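Local coordinates for conserved hypothetical protein (Streptococcus pneumoniae, PDB 4QDY), which is of unknown function and carries two YbbR-like domains built mostly of beta strands, at residues A[16-22]-A[61-66]. Sequence-based numbering, arbitrary orientation.
Sequences VPIDIRY and VTADLT
D19 and R21 bond through their backbones to residues 61-65, joining two parallel strands of the first YbbR-like domain. D19 N donates to V61 O at 2.8 Å, and D19 O accepts A63 N at 3.1 Å. R21 N then reaches A63 O at 2.8 Å. L65 N closes the ladder on R21 O, just past the strand end. Each of D19 and R21 thus uses both its N and its O, the alternation expected of a parallel pair.

I18, I20, V61 and A63 share the apolar face. A63 CB meets I18 CG2 and I20 CG1, each at 4.1 Å. I20 CG1 is anti to the carbonyl carbon (chi1 -59°), which leaves I20 CG2 anti to the backbone N; from there I20 CG2 reaches L65 CD1 at 3.6 Å. V61 CG1 packs on V16 CG1.

D19, T62, R21 and D64 line the other face. The extended R21 chain runs alongside D64, but R21 NE stays 4.5 Å from D64 OD1, too far for a salt bridge. D64 OD1 instead accepts T66 N, which makes an Asx turn, and T66 OG1 as a second donor. Both come from the same face of the carboxylate.

Strand 71-80 flanks 60-64, and strand 35-42 pairs with 9-21. L77 and I95 cover the apolar face. E35 of the second subunit accepts a bond from I20 N.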
ATOM      1  N   VAL A  16       4.449   6.354   9.439  1.00 55.06           N
ATOM      2  CA  VAL A  16       3.775   5.560  10.472  1.00 54.76           C
ATOM      3  C   VAL A  16       2.949   4.464   9.766  1.00 58.08           C
ATOM      4  O   VAL A  16       1.970   4.787   9.090  1.00 57.59           O
ATOM      5  CB  VAL A  16       2.909   6.418  11.439  1.00 58.40           C
ATOM      6  CG1 VAL A  16       2.344   5.567  12.569  1.00 58.64           C
ATOM      7  CG2 VAL A  16       3.713   7.577  12.015  1.00 58.41           C
ATOM      8  N   PRO A  17       3.332   3.171   9.884  1.00 54.33           N
ATOM      9  CA  PRO A  17       2.560   2.120   9.196  1.00 53.92           C
ATOM     10  C   PRO A  17       1.240   1.814   9.909  1.00 57.49           C
ATOM     11  O   PRO A  17       1.168   1.901  11.135  1.00 58.03           O
ATOM     12  CB  PRO A  17       3.498   0.912   9.224  1.00 56.19           C
ATOM     13  CG  PRO A  17       4.372   1.127  10.404  1.00 61.15           C
ATOM     14  CD  PRO A  17       4.478   2.609  10.631  1.00 56.42           C
ATOM     15  N   ILE A  18       0.206   1.445   9.133  1.00 52.82           N
ATOM     16  CA  ILE A  18      -1.138   1.127   9.631  1.00 52.39           C
ATOM     17  C   ILE A  18      -1.252  -0.379   9.888  1.00 56.34           C
ATOM     18  O   ILE A  18      -0.919  -1.179   9.008  1.00 55.97           O
ATOM     19  CB  ILE A  18      -2.239   1.605   8.633  1.00 54.92           C
ATOM     20  CG1 ILE A  18      -1.971   3.034   8.099  1.00 54.62           C
ATOM     21  CG2 ILE A  18      -3.640   1.471   9.255  1.00 55.92           C
ATOM     22  CD1 ILE A  18      -2.788   3.421   6.863  1.00 60.66           C
ATOM     23  N   ASP A  19      -1.745  -0.764  11.080  1.00 53.07           N
ATOM     24  CA  ASP A  19      -1.937  -2.169  11.418  1.00 53.47           C
ATOM     25  C   ASP A  19      -3.394  -2.520  11.106  1.00 56.10           C
ATOM     26  O   ASP A  19      -4.290  -2.303  11.920  1.00 56.08           O
ATOM     27  CB  ASP A  19      -1.545  -2.450  12.884  1.00 56.52           C
ATOM     28  CG  ASP A  19      -1.355  -3.921  13.228  1.00 71.54           C
ATOM     29  OD1 ASP A  19      -2.248  -4.735  12.894  1.00 72.72           O
ATOM     30  OD2 ASP A  19      -0.345  -4.248  13.888  1.00 79.93           O
ATOM     31  N   ILE A  20      -3.625  -3.015   9.887  1.00 51.49           N
ATOM     32  CA  ILE A  20      -4.950  -3.355   9.380  1.00 51.04           C
ATOM     33  C   ILE A  20      -5.300  -4.798   9.743  1.00 55.37           C
ATOM     34  O   ILE A  20      -4.594  -5.725   9.345  1.00 55.25           O
ATOM     35  CB  ILE A  20      -5.018  -3.132   7.844  1.00 53.19           C
ATOM     36  CG1 ILE A  20      -4.692  -1.662   7.491  1.00 52.31           C
ATOM     37  CG2 ILE A  20      -6.388  -3.548   7.296  1.00 54.40           C
ATOM     38  CD1 ILE A  20      -4.557  -1.345   6.046  1.00 56.96           C
ATOM     39  N   ARG A  21      -6.414  -4.977  10.476  1.00 52.31           N
ATOM     40  CA  ARG A  21      -6.934  -6.283  10.868  1.00 53.28           C
ATOM     41  C   ARG A  21      -8.003  -6.715   9.858  1.00 56.62           C
ATOM     42  O   ARG A  21      -8.979  -5.988   9.640  1.00 55.98           O
ATOM     43  CB  ARG A  21      -7.486  -6.264  12.310  1.00 54.81           C
ATOM     44  CG  ARG A  21      -8.072  -7.605  12.757  1.00 67.81           C
ATOM     45  CD  ARG A  21      -8.572  -7.586  14.188  1.00 81.82           C
ATOM     46  NE  ARG A  21      -9.254  -8.836  14.533  1.00 96.64           N
ATOM     47  CZ  ARG A  21      -8.655  -9.916  15.028  1.00114.56           C
ATOM     48  NH1 ARG A  21      -7.345  -9.917  15.249  1.00103.46           N
ATOM     49  NH2 ARG A  21      -9.361 -11.005  15.303  1.00102.55           N
ATOM     50  N   TYR A  22      -7.791  -7.892   9.233  1.00 52.67           N
ATOM     51  CA  TYR A  22      -8.673  -8.502   8.233  1.00 52.32           C
ATOM     52  C   TYR A  22      -8.234  -9.940   7.944  1.00 57.20           C
ATOM     53  O   TYR A  22      -7.062 -10.278   8.145  1.00 56.72           O
ATOM     54  CB  TYR A  22      -8.689  -7.671   6.924  1.00 51.80           C
ATOM     55  CG  TYR A  22      -7.449  -7.807   6.065  1.00 51.94           C
ATOM     56  CD1 TYR A  22      -6.255  -7.187   6.425  1.00 53.06           C
ATOM     57  CD2 TYR A  22      -7.491  -8.487   4.851  1.00 52.43           C
ATOM     58  CE1 TYR A  22      -5.112  -7.310   5.638  1.00 53.00           C
ATOM     59  CE2 TYR A  22      -6.361  -8.592   4.042  1.00 52.59           C
ATOM     60  CZ  TYR A  22      -5.173  -8.004   4.439  1.00 58.61           C
ATOM     61  OH  TYR A  22      -4.061  -8.105   3.637  1.00 57.63           O
ATOM     62  N   VAL A  61      -1.066   2.881  14.942  1.00 54.09           N
ATOM     63  CA  VAL A  61      -2.266   3.290  14.217  1.00 53.34           C
ATOM     64  C   VAL A  61      -2.871   1.999  13.628  1.00 56.77           C
ATOM     65  O   VAL A  61      -2.175   1.226  12.964  1.00 56.14           O
ATOM     66  CB  VAL A  61      -2.048   4.420  13.169  1.00 56.47           C
ATOM     67  CG1 VAL A  61      -0.996   4.061  12.129  1.00 56.05           C
ATOM     68  CG2 VAL A  61      -3.358   4.827  12.503  1.00 55.99           C
ATOM     69  N   THR A  62      -4.147   1.741  13.951  1.00 53.35           N
ATOM     70  CA  THR A  62      -4.841   0.526  13.525  1.00 53.38           C
ATOM     71  C   THR A  62      -6.121   0.833  12.738  1.00 56.92           C
ATOM     72  O   THR A  62      -6.651   1.941  12.794  1.00 56.05           O
ATOM     73  CB  THR A  62      -5.196  -0.359  14.745  1.00 60.59           C
ATOM     74  OG1 THR A  62      -6.074   0.348  15.622  1.00 60.88           O
ATOM     75  CG2 THR A  62      -3.971  -0.848  15.507  1.00 58.24           C
ATOM     76  N   ALA A  63      -6.603  -0.186  12.009  1.00 54.10           N
ATOM     77  CA  ALA A  63      -7.830  -0.217  11.213  1.00 54.05           C
ATOM     78  C   ALA A  63      -8.428  -1.620  11.266  1.00 58.90           C
ATOM     79  O   ALA A  63      -7.677  -2.596  11.244  1.00 58.54           O
ATOM     80  CB  ALA A  63      -7.545   0.203   9.777  1.00 53.97           C
ATOM     81  N   ASP A  64      -9.760  -1.728  11.385  1.00 56.72           N
ATOM     82  CA  ASP A  64     -10.433  -3.025  11.481  1.00 57.96           C
ATOM     83  C   ASP A  64     -11.407  -3.195  10.310  1.00 62.28           C
ATOM     84  O   ASP A  64     -12.267  -2.341  10.095  1.00 61.67           O
ATOM     85  CB  ASP A  64     -11.162  -3.146  12.836  1.00 60.99           C
ATOM     86  CG  ASP A  64     -11.738  -4.511  13.167  1.00 73.46           C
ATOM     87  OD1 ASP A  64     -11.394  -5.491  12.471  1.00 74.48           O
ATOM     88  OD2 ASP A  64     -12.479  -4.612  14.167  1.00 80.80           O
ATOM     89  N   LEU A  65     -11.254  -4.295   9.549  1.00 59.76           N
ATOM     90  CA  LEU A  65     -12.085  -4.574   8.371  1.00 60.07           C
ATOM     91  C   LEU A  65     -12.968  -5.825   8.548  1.00 66.81           C
ATOM     92  O   LEU A  65     -13.688  -6.186   7.612  1.00 66.79           O
ATOM     93  CB  LEU A  65     -11.195  -4.774   7.124  1.00 59.15           C
ATOM     94  CG  LEU A  65     -10.220  -3.665   6.707  1.00 62.37           C
ATOM     95  CD1 LEU A  65      -9.454  -4.086   5.477  1.00 61.92           C
ATOM     96  CD2 LEU A  65     -10.935  -2.356   6.415  1.00 64.00           C
ATOM     97  N   THR A  66     -12.915  -6.475   9.731  1.00 65.48           N
ATOM     98  CA  THR A  66     -13.647  -7.710  10.055  1.00 67.61           C
ATOM     99  C   THR A  66     -15.174  -7.566   9.863  1.00 74.32           C
ATOM    100  O   THR A  66     -15.800  -8.498   9.345  1.00 75.04           O
ATOM    101  CB  THR A  66     -13.366  -8.160  11.498  1.00 75.75           C
ATOM    102  OG1 THR A  66     -13.617  -7.073  12.389  1.00 74.32           O
ATOM    103  CG2 THR A  66     -11.941  -8.671  11.687  1.00 74.00           C
TER